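Local atomic coordinates of oxysterol-binding protein homolog 3 (Saccharomyces cerevisiae, PDB entry 4IC4), a protein that transfers lipids between membranes in a hydrophobic pocket, coupled to phosphoinositides, through an OSBP-related domain that binds sterols and phospholipids, including phosphatidylinositol 4-phosphate. Residues E161-V166 / I184-F189; E194-T199 / F221-S226. All blocks are in the same frame, centred on the assembly; numbering follows the deposited sequence.

Overall arrangement
Both interactions, centred about 10 Å apart, join antiparallel strands of the OSBP-related domain. Interaction 1 pairs the two arms of the hairpin 160-172/177-189; interaction 2 pairs strand 195-199 with the end of strand 214-225. Strands 177-189 and 195-199 are themselves neighbours, joined by the salt bridge of Arg186 NH1 with Glu197 OE1, and Phe189 packs its ring on that of Phe196. Both contacts are partly buried. Interaction 1 has an apolar face and a polar one; in interaction 2 the aromatic face also holds the buried Glu194-Ser225 bond. Interaction 1, nearer the chain centre, rests on four backbone bonds; interaction 2 has three, plus two side-chain bonds from serines, to Glu194 and to Leu195 N, where its strands end.

Interaction 1 (E161-V166 / I184-F189); sequences ECSYTV and ILRLKF
Four backbone hydrogen bonds fix the antiparallel register of 161-166 against 184-189, two each in the hydrogen-bonded pairs Glu161-Lys188 and Ser163-Arg186. The straightest runs from Arg186 N to Ser163 O, 2.9 Å with 173° at the hydrogen. Between them sits the non-hydrogen-bonded pair Cys162-Leu187, where Cys162 CA makes a CA-H...O contact with Arg186 O at 3.3 Å. Further along, the pairing is bridged by a water that accepts from Thr165 N and donates to Ile184 O.

Leu185 can be followed outward. Its CB leads to CG, set anti to the carbonyl carbon (chi1 -68°), and CG arrives over one face of the Tyr164 ring in a CH-pi contact, 3.5 Å from the centroid and 16° off the normal. Of its two tips, CD1 lies by the CE1-CZ side of that ring. Val166 CB covers the opposite ring face, while Ile184 O lies at the edge, near the ring plane and 3.6 Å from CD1 of Tyr164.

The other side of the sheet carries Glu161, Ser163, Arg186 and Lys188. Glu161 and Lys188 extend alongside one another, but their charged ends stay 5.0 Å apart (OE2 to NZ), and a water accepts from Lys188 NZ and donates weakly to Glu161 OE1. Arg186 leads its guanidinium away to a salt bridge with Glu197 on the next strand. The backbone therefore sets the register of this hairpin, the buried Tyr164-Leu185 pair adds an apolar contact, and the Glu161-Lys188 attraction is likely to be modest, since the charged atoms do not touch and Lys188 is exposed.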
ATOM      1  N   GLU A 161       4.626  -6.315 -14.978  1.00 10.13           N
ATOM      2  CA  GLU A 161       3.667  -5.267 -14.675  1.00 11.08           C
ATOM      3  C   GLU A 161       2.683  -5.844 -13.679  1.00 10.18           C
ATOM      4  O   GLU A 161       2.523  -7.064 -13.583  1.00 10.33           O
ATOM      5  CB  GLU A 161       2.947  -4.776 -15.932  1.00 12.21           C
ATOM      6  CG  GLU A 161       2.157  -5.829 -16.678  1.00 14.41           C
ATOM      7  CD  GLU A 161       1.383  -5.239 -17.840  1.00 14.99           C
ATOM      8  OE1 GLU A 161       1.995  -4.530 -18.668  1.00 16.83           O
ATOM      9  OE2 GLU A 161       0.162  -5.487 -17.924  1.00 17.86           O
ATOM     10  N   CYS A 162       2.030  -4.971 -12.925  1.00  9.43           N
ATOM     11  CA  CYS A 162       1.084  -5.418 -11.920  1.00 10.93           C
ATOM     12  C   CYS A 162      -0.121  -4.492 -11.864  1.00 10.08           C
ATOM     13  O   CYS A 162       0.024  -3.273 -11.912  1.00 11.92           O
ATOM     14  CB  CYS A 162       1.774  -5.455 -10.554  1.00 12.31           C
ATOM     15  SG  CYS A 162       0.856  -6.336  -9.276  1.00 18.96           S
ATOM     16  N   SER A 163      -1.309  -5.085 -11.787  1.00 10.34           N
ATOM     17  CA  SER A 163      -2.555  -4.337 -11.701  1.00 10.82           C
ATOM     18  C   SER A 163      -3.227  -4.718 -10.385  1.00 10.14           C
ATOM     19  O   SER A 163      -3.077  -5.843  -9.896  1.00 11.92           O
ATOM     20  CB  SER A 163      -3.461  -4.681 -12.881  1.00 12.43           C
ATOM     21  OG  SER A 163      -3.759  -6.066 -12.889  1.00 19.67           O
ATOM     22  N   TYR A 164      -3.972  -3.780  -9.814  1.00  9.26           N
ATOM     23  CA  TYR A 164      -4.618  -4.018  -8.535  1.00  8.25           C
ATOM     24  C   TYR A 164      -5.800  -3.083  -8.355  1.00  9.57           C
ATOM     25  O   TYR A 164      -5.670  -1.877  -8.517  1.00 11.86           O
ATOM     26  CB  TYR A 164      -3.578  -3.784  -7.431  1.00  8.18           C
ATOM     27  CG  TYR A 164      -3.930  -4.187  -6.004  1.00  9.41           C
ATOM     28  CD1 TYR A 164      -4.756  -5.289  -5.730  1.00 10.04           C
ATOM     29  CD2 TYR A 164      -3.302  -3.549  -4.924  1.00 10.98           C
ATOM     30  CE1 TYR A 164      -4.928  -5.744  -4.417  1.00 10.17           C
ATOM     31  CE2 TYR A 164      -3.468  -3.992  -3.620  1.00 11.57           C
ATOM     32  CZ  TYR A 164      -4.273  -5.091  -3.370  1.00 11.36           C
ATOM     33  OH  TYR A 164      -4.383  -5.547  -2.072  1.00 10.40           O
ATOM     34  N   THR A 165      -6.960  -3.653  -8.054  1.00  8.72           N
ATOM     35  CA  THR A 165      -8.173  -2.882  -7.788  1.00  9.71           C
ATOM     36  C   THR A 165      -8.483  -3.312  -6.365  1.00 10.40           C
ATOM     37  O   THR A 165      -8.787  -4.483  -6.115  1.00 11.47           O
ATOM     38  CB  THR A 165      -9.322  -3.265  -8.739  1.00  8.77           C
ATOM     39  OG1 THR A 165      -8.973  -2.892 -10.080  1.00 11.35           O
ATOM     40  CG2 THR A 165     -10.595  -2.546  -8.336  1.00 10.69           C
ATOM     41  N   VAL A 166      -8.416  -2.373  -5.429  1.00  9.93           N
ATOM     42  CA  VAL A 166      -8.602  -2.737  -4.037  1.00 10.71           C
ATOM     43  C   VAL A 166      -9.517  -1.864  -3.192  1.00 10.07           C
ATOM     44  O   VAL A 166      -9.599  -0.646  -3.368  1.00  8.80           O
ATOM     45  CB  VAL A 166      -7.223  -2.803  -3.359  1.00 10.42           C
ATOM     46  CG1 VAL A 166      -6.552  -1.433  -3.432  1.00 11.98           C
ATOM     47  CG2 VAL A 166      -7.353  -3.240  -1.925  1.00 12.30           C
ATOM     48  N   ILE A 184      -7.681  -8.704  -5.936  1.00 11.27           N
ATOM     49  CA  ILE A 184      -6.598  -9.580  -6.348  1.00 11.98           C
ATOM     50  C   ILE A 184      -5.458  -8.819  -7.008  1.00 11.76           C
ATOM     51  O   ILE A 184      -5.677  -8.010  -7.906  1.00 12.77           O
ATOM     52  CB  ILE A 184      -7.105 -10.653  -7.339  1.00 15.77           C
ATOM     53  CG1 ILE A 184      -8.191 -11.499  -6.673  1.00 17.45           C
ATOM     54  CG2 ILE A 184      -5.950 -11.534  -7.791  1.00 16.63           C
ATOM     55  CD1 ILE A 184      -8.775 -12.562  -7.572  1.00 20.41           C
ATOM     56  N   LEU A 185      -4.241  -9.057  -6.538  1.00 10.76           N
ATOM     57  CA  LEU A 185      -3.083  -8.424  -7.152  1.00 10.53           C
ATOM     58  C   LEU A 185      -2.754  -9.321  -8.336  1.00 12.05           C
ATOM     59  O   LEU A 185      -2.546 -10.525  -8.169  1.00 11.92           O
ATOM     60  CB  LEU A 185      -1.895  -8.371  -6.189  1.00 14.12           C
ATOM     61  CG  LEU A 185      -2.035  -7.454  -4.976  1.00 17.77           C
ATOM     62  CD1 LEU A 185      -2.899  -8.141  -3.929  1.00 20.17           C
ATOM     63  CD2 LEU A 185      -0.659  -7.145  -4.398  1.00 19.97           C
ATOM     64  N   ARG A 186      -2.715  -8.732  -9.523  1.00 11.42           N
ATOM     65  CA  ARG A 186      -2.439  -9.482 -10.739  1.00 11.70           C
ATOM     66  C   ARG A 186      -1.092  -9.104 -11.327  1.00 11.25           C
ATOM     67  O   ARG A 186      -0.933  -8.026 -11.906  1.00 12.31           O
ATOM     68  CB  ARG A 186      -3.541  -9.232 -11.770  1.00 14.46           C
ATOM     69  CG  ARG A 186      -4.941  -9.582 -11.278  1.00 18.25           C
ATOM     70  CD  ARG A 186      -5.996  -9.275 -12.329  1.00 22.79           C
ATOM     71  NE  ARG A 186      -7.352  -9.493 -11.828  1.00 26.43           N
ATOM     72  CZ  ARG A 186      -7.852 -10.682 -11.509  1.00 26.70           C
ATOM     73  NH1 ARG A 186      -7.111 -11.774 -11.640  1.00 27.12           N
ATOM     74  NH2 ARG A 186      -9.093 -10.780 -11.054  1.00 26.96           N
ATOM     75  N   LEU A 187      -0.133 -10.010 -11.180  1.00 11.04           N
ATOM     76  CA  LEU A 187       1.213  -9.809 -11.682  1.00 10.74           C
ATOM     77  C   LEU A 187       1.397 -10.540 -13.007  1.00 10.45           C
ATOM     78  O   LEU A 187       0.961 -11.679 -13.160  1.00 13.06           O
ATOM     79  CB  LEU A 187       2.225 -10.341 -10.666  1.00 10.83           C
ATOM     80  CG  LEU A 187       3.680 -10.490 -11.110  1.00 10.82           C
ATOM     81  CD1 LEU A 187       4.290  -9.120 -11.349  1.00 12.75           C
ATOM     82  CD2 LEU A 187       4.454 -11.254 -10.041  1.00 10.51           C
ATOM     83  N   LYS A 188       2.030  -9.870 -13.959  1.00  9.75           N
ATOM     84  CA  LYS A 188       2.306 -10.464 -15.262  1.00 10.89           C
ATOM     85  C   LYS A 188       3.774 -10.298 -15.624  1.00 11.46           C
ATOM     86  O   LYS A 188       4.318  -9.196 -15.561  1.00 12.55           O
ATOM     87  CB  LYS A 188       1.464  -9.805 -16.359  1.00 10.45           C
ATOM     88  CG  LYS A 188       1.890 -10.216 -17.767  1.00 12.94           C
ATOM     89  CD  LYS A 188       1.136  -9.457 -18.844  1.00 15.29           C
ATOM     90  CE  LYS A 188       1.646  -9.832 -20.227  1.00 18.88           C
ATOM     91  NZ  LYS A 188       0.964  -9.051 -21.292  1.00 20.97           N
ATOM     92  N   PHE A 189       4.417 -11.402 -15.987  1.00 10.87           N
ATOM     93  CA  PHE A 189       5.807 -11.371 -16.427  1.00 11.91           C
ATOM     94  C   PHE A 189       5.744 -10.928 -17.888  1.00 13.21           C
ATOM     95  O   PHE A 189       5.098 -11.582 -18.704  1.00 14.40           O
ATOM     96  CB  PHE A 189       6.425 -12.771 -16.368  1.00 11.52           C
ATOM     97  CG  PHE A 189       6.984 -13.149 -15.028  1.00 11.81           C
ATOM     98  CD1 PHE A 189       6.703 -12.395 -13.892  1.00 11.60           C
ATOM     99  CD2 PHE A 189       7.795 -14.276 -14.900  1.00 11.66           C
ATOM    100  CE1 PHE A 189       7.223 -12.763 -12.648  1.00 11.94           C
ATOM    101  CE2 PHE A 189       8.315 -14.649 -13.667  1.00 14.18           C
ATOM    102  CZ  PHE A 189       8.031 -13.893 -12.539  1.00 13.14           C
TER
HETATM  103  O   HOH W   1       2.111  -6.270 -21.201  1.00 31.57           O
HETATM  104  O   HOH W   2      -1.467  -7.634 -14.933  1.00 33.39           O
HETATM  105  O   HOH W   3      -7.444  -6.415  -8.908  1.00 18.50           O

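Interaction 2 (E194-T199 / F221-S226); sequences ELFEWT and FEVHSS
Glu194 sets CG anti to its backbone N (chi1 -178°) and stays extended to the carboxylate, while Ser225 holds OG anti to its own N (chi1 164°); together these torsions bring Ser225 OG to Glu194 OE1 at 2.5 Å. The serine donates to the anti lone pair of OE1, and its OG also accepts from Lys227 N. In Ser226, OG occupies the crowded position between N and the carbonyl carbon, where it accepts from Leu195 N at 2.9 Å in an almost straight bond of 176°. Ser226 N returns a bond to Leu195 O. An alanine in place of Glu194 would remove the carboxylate and would probably leave the Ser225 hydroxyl without this acceptor, loosening this end of the strand pair.

Two antiparallel strands of the beta barrel of the OSBP-related domain meet here: Glu197 and His224 form a hydrogen-bonded pair, with Phe196-Ser225 a non-hydrogen-bonded pair beside it. On the face with Phe196 and Ser225, the ring atom Phe196 CE1 comes within 3.7 Å of Ser225 CB. Trp198 CB lies 3.9 Å from Val223 CG2, and its indole continues against Val98, Phe101 and Ala102 of helix 94-104. Phe221 lies alongside that indole, the two ring systems oblique to each other, with Phe221 CE1 4.0 Å from Trp198 CD1. One water accepts from Thr199 N and donates to Glu222 O.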
ATOM      1  N   GLU A 194       3.869 -15.271 -18.016  1.00 14.95           N
ATOM      2  CA  GLU A 194       3.390 -16.025 -16.862  1.00 14.71           C
ATOM      3  C   GLU A 194       2.677 -15.071 -15.911  1.00 14.88           C
ATOM      4  O   GLU A 194       3.157 -13.967 -15.651  1.00 16.57           O
ATOM      5  CB  GLU A 194       4.541 -16.726 -16.130  1.00 16.00           C
ATOM      6  CG  GLU A 194       4.072 -17.578 -14.946  1.00 16.77           C
ATOM      7  CD  GLU A 194       5.178 -18.406 -14.302  1.00 16.71           C
ATOM      8  OE1 GLU A 194       4.877 -19.139 -13.336  1.00 17.24           O
ATOM      9  OE2 GLU A 194       6.343 -18.333 -14.748  1.00 18.01           O
ATOM     10  N   LEU A 195       1.529 -15.501 -15.400  1.00 13.34           N
ATOM     11  CA  LEU A 195       0.742 -14.674 -14.492  1.00 12.65           C
ATOM     12  C   LEU A 195       0.749 -15.223 -13.073  1.00 12.57           C
ATOM     13  O   LEU A 195       0.809 -16.433 -12.860  1.00 14.03           O
ATOM     14  CB  LEU A 195      -0.710 -14.592 -14.973  1.00 14.39           C
ATOM     15  CG  LEU A 195      -0.968 -14.195 -16.427  1.00 15.06           C
ATOM     16  CD1 LEU A 195      -2.471 -14.206 -16.691  1.00 17.12           C
ATOM     17  CD2 LEU A 195      -0.380 -12.819 -16.706  1.00 16.06           C
ATOM     18  N   PHE A 196       0.691 -14.317 -12.103  1.00 11.21           N
ATOM     19  CA  PHE A 196       0.646 -14.690 -10.695  1.00 11.59           C
ATOM     20  C   PHE A 196      -0.475 -13.872 -10.076  1.00 10.87           C
ATOM     21  O   PHE A 196      -0.653 -12.702 -10.408  1.00 12.50           O
ATOM     22  CB  PHE A 196       1.966 -14.358 -10.000  1.00 11.05           C
ATOM     23  CG  PHE A 196       3.138 -15.124 -10.534  1.00 11.54           C
ATOM     24  CD1 PHE A 196       3.512 -16.340  -9.968  1.00 11.48           C
ATOM     25  CD2 PHE A 196       3.861 -14.632 -11.613  1.00 12.43           C
ATOM     26  CE1 PHE A 196       4.598 -17.057 -10.477  1.00 13.00           C
ATOM     27  CE2 PHE A 196       4.946 -15.341 -12.130  1.00 13.62           C
ATOM     28  CZ  PHE A 196       5.314 -16.553 -11.560  1.00 13.60           C
ATOM     29  N   GLU A 197      -1.234 -14.487  -9.181  1.00 11.70           N
ATOM     30  CA  GLU A 197      -2.335 -13.799  -8.525  1.00 14.10           C
ATOM     31  C   GLU A 197      -2.402 -14.149  -7.050  1.00 13.19           C
ATOM     32  O   GLU A 197      -2.031 -15.251  -6.639  1.00 13.73           O
ATOM     33  CB  GLU A 197      -3.665 -14.171  -9.187  1.00 16.50           C
ATOM     34  CG  GLU A 197      -3.815 -13.711 -10.624  1.00 23.56           C
ATOM     35  CD  GLU A 197      -5.066 -14.265 -11.280  1.00 27.78           C
ATOM     36  OE1 GLU A 197      -6.163 -14.097 -10.708  1.00 30.23           O
ATOM     37  OE2 GLU A 197      -4.954 -14.868 -12.369  1.00 31.01           O
ATOM     38  N   TRP A 198      -2.860 -13.192  -6.251  1.00 12.19           N
ATOM     39  CA  TRP A 198      -3.018 -13.409  -4.826  1.00 11.30           C
ATOM     40  C   TRP A 198      -3.786 -12.260  -4.201  1.00 11.46           C
ATOM     41  O   TRP A 198      -3.865 -11.167  -4.765  1.00 11.15           O
ATOM     42  CB  TRP A 198      -1.650 -13.579  -4.138  1.00 11.55           C
ATOM     43  CG  TRP A 198      -0.825 -12.329  -3.982  1.00 11.29           C
ATOM     44  CD1 TRP A 198      -0.826 -11.469  -2.919  1.00 11.68           C
ATOM     45  CD2 TRP A 198       0.150 -11.826  -4.903  1.00 11.56           C
ATOM     46  NE1 TRP A 198       0.092 -10.463  -3.121  1.00 11.31           N
ATOM     47  CE2 TRP A 198       0.705 -10.658  -4.331  1.00 11.90           C
ATOM     48  CE3 TRP A 198       0.609 -12.249  -6.158  1.00 10.23           C
ATOM     49  CZ2 TRP A 198       1.697  -9.906  -4.971  1.00 11.56           C
ATOM     50  CZ3 TRP A 198       1.599 -11.501  -6.797  1.00 11.03           C
ATOM     51  CH2 TRP A 198       2.130 -10.341  -6.199  1.00 10.59           C
ATOM     52  N   THR A 199      -4.398 -12.546  -3.058  1.00 11.60           N
ATOM     53  CA  THR A 199      -5.126 -11.546  -2.288  1.00 12.24           C
ATOM     54  C   THR A 199      -4.248 -11.337  -1.062  1.00 12.76           C
ATOM     55  O   THR A 199      -3.760 -12.305  -0.478  1.00 13.37           O
ATOM     56  CB  THR A 199      -6.512 -12.067  -1.850  1.00 12.88           C
ATOM     57  OG1 THR A 199      -7.353 -12.197  -3.001  1.00 15.21           O
ATOM     58  CG2 THR A 199      -7.162 -11.108  -0.861  1.00 11.79           C
ATOM     59  N   PHE A 221      -2.667 -17.618   3.182  1.00 17.33           N
ATOM     60  CA  PHE A 221      -3.055 -17.144   1.859  1.00 15.05           C
ATOM     61  C   PHE A 221      -2.168 -17.829   0.828  1.00 15.60           C
ATOM     62  O   PHE A 221      -1.094 -18.337   1.164  1.00 15.22           O
ATOM     63  CB  PHE A 221      -2.965 -15.608   1.763  1.00 14.18           C
ATOM     64  CG  PHE A 221      -1.592 -15.074   1.470  1.00 12.56           C
ATOM     65  CD1 PHE A 221      -1.246 -14.690   0.177  1.00 13.36           C
ATOM     66  CD2 PHE A 221      -0.664 -14.906   2.490  1.00 13.41           C
ATOM     67  CE1 PHE A 221       0.004 -14.137  -0.095  1.00 12.64           C
ATOM     68  CE2 PHE A 221       0.591 -14.355   2.232  1.00 12.86           C
ATOM     69  CZ  PHE A 221       0.927 -13.969   0.938  1.00 13.91           C
ATOM     70  N   GLU A 222      -2.624 -17.868  -0.418  1.00 15.39           N
ATOM     71  CA  GLU A 222      -1.860 -18.530  -1.461  1.00 15.43           C
ATOM     72  C   GLU A 222      -1.586 -17.658  -2.676  1.00 13.90           C
ATOM     73  O   GLU A 222      -2.344 -16.741  -2.996  1.00 14.28           O
ATOM     74  CB  GLU A 222      -2.582 -19.804  -1.918  1.00 19.56           C
ATOM     75  CG  GLU A 222      -2.967 -20.752  -0.790  1.00 24.19           C
ATOM     76  CD  GLU A 222      -3.420 -22.111  -1.296  1.00 27.08           C
ATOM     77  OE1 GLU A 222      -4.287 -22.156  -2.192  1.00 29.24           O
ATOM     78  OE2 GLU A 222      -2.909 -23.136  -0.793  1.00 30.93           O
ATOM     79  N   VAL A 223      -0.479 -17.956  -3.343  1.00 13.80           N
ATOM     80  CA  VAL A 223      -0.094 -17.263  -4.558  1.00 13.31           C
ATOM     81  C   VAL A 223      -0.223 -18.327  -5.637  1.00 14.96           C
ATOM     82  O   VAL A 223       0.274 -19.440  -5.470  1.00 15.01           O
ATOM     83  CB  VAL A 223       1.363 -16.776  -4.501  1.00 13.18           C
ATOM     84  CG1 VAL A 223       1.768 -16.190  -5.848  1.00 13.52           C
ATOM     85  CG2 VAL A 223       1.517 -15.743  -3.398  1.00 13.40           C
ATOM     86  N   HIS A 224      -0.893 -17.993  -6.731  1.00 16.01           N
ATOM     87  CA  HIS A 224      -1.093 -18.949  -7.812  1.00 17.53           C
ATOM     88  C   HIS A 224      -0.504 -18.487  -9.133  1.00 18.30           C
ATOM     89  O   HIS A 224      -0.631 -17.324  -9.512  1.00 17.42           O
ATOM     90  CB  HIS A 224      -2.587 -19.228  -7.983  1.00 21.68           C
ATOM     91  CG  HIS A 224      -3.207 -19.926  -6.812  1.00 25.07           C
ATOM     92  ND1 HIS A 224      -2.968 -21.253  -6.526  1.00 29.63           N
ATOM     93  CD2 HIS A 224      -4.034 -19.474  -5.840  1.00 28.07           C
ATOM     94  CE1 HIS A 224      -3.623 -21.589  -5.429  1.00 28.40           C
ATOM     95  NE2 HIS A 224      -4.276 -20.528  -4.993  1.00 28.54           N
ATOM     96  N   SER A 225       0.142 -19.416  -9.829  1.00 16.62           N
ATOM     97  CA  SER A 225       0.751 -19.137 -11.118  1.00 17.45           C
ATOM     98  C   SER A 225      -0.100 -19.720 -12.234  1.00 17.31           C
ATOM     99  O   SER A 225      -0.733 -20.764 -12.062  1.00 18.01           O
ATOM    100  CB  SER A 225       2.147 -19.754 -11.192  1.00 17.83           C
ATOM    101  OG  SER A 225       2.587 -19.817 -12.536  1.00 19.24           O
ATOM    102  N   SER A 226      -0.111 -19.047 -13.378  1.00 16.57           N
ATOM    103  CA  SER A 226      -0.876 -19.524 -14.521  1.00 17.40           C
ATOM    104  C   SER A 226      -0.311 -20.851 -15.025  1.00 18.78           C
ATOM    105  O   SER A 226      -0.944 -21.533 -15.831  1.00 20.04           O
ATOM    106  CB  SER A 226      -0.852 -18.486 -15.648  1.00 16.64           C
ATOM    107  OG  SER A 226       0.476 -18.156 -16.026  1.00 16.32           O
TER
HETATM  108  O   HOH W   4      -2.532 -16.799 -12.034  1.00 33.47           O
HETATM  109  O   HOH W   5      -4.531 -15.318  -2.269  1.00 17.48           O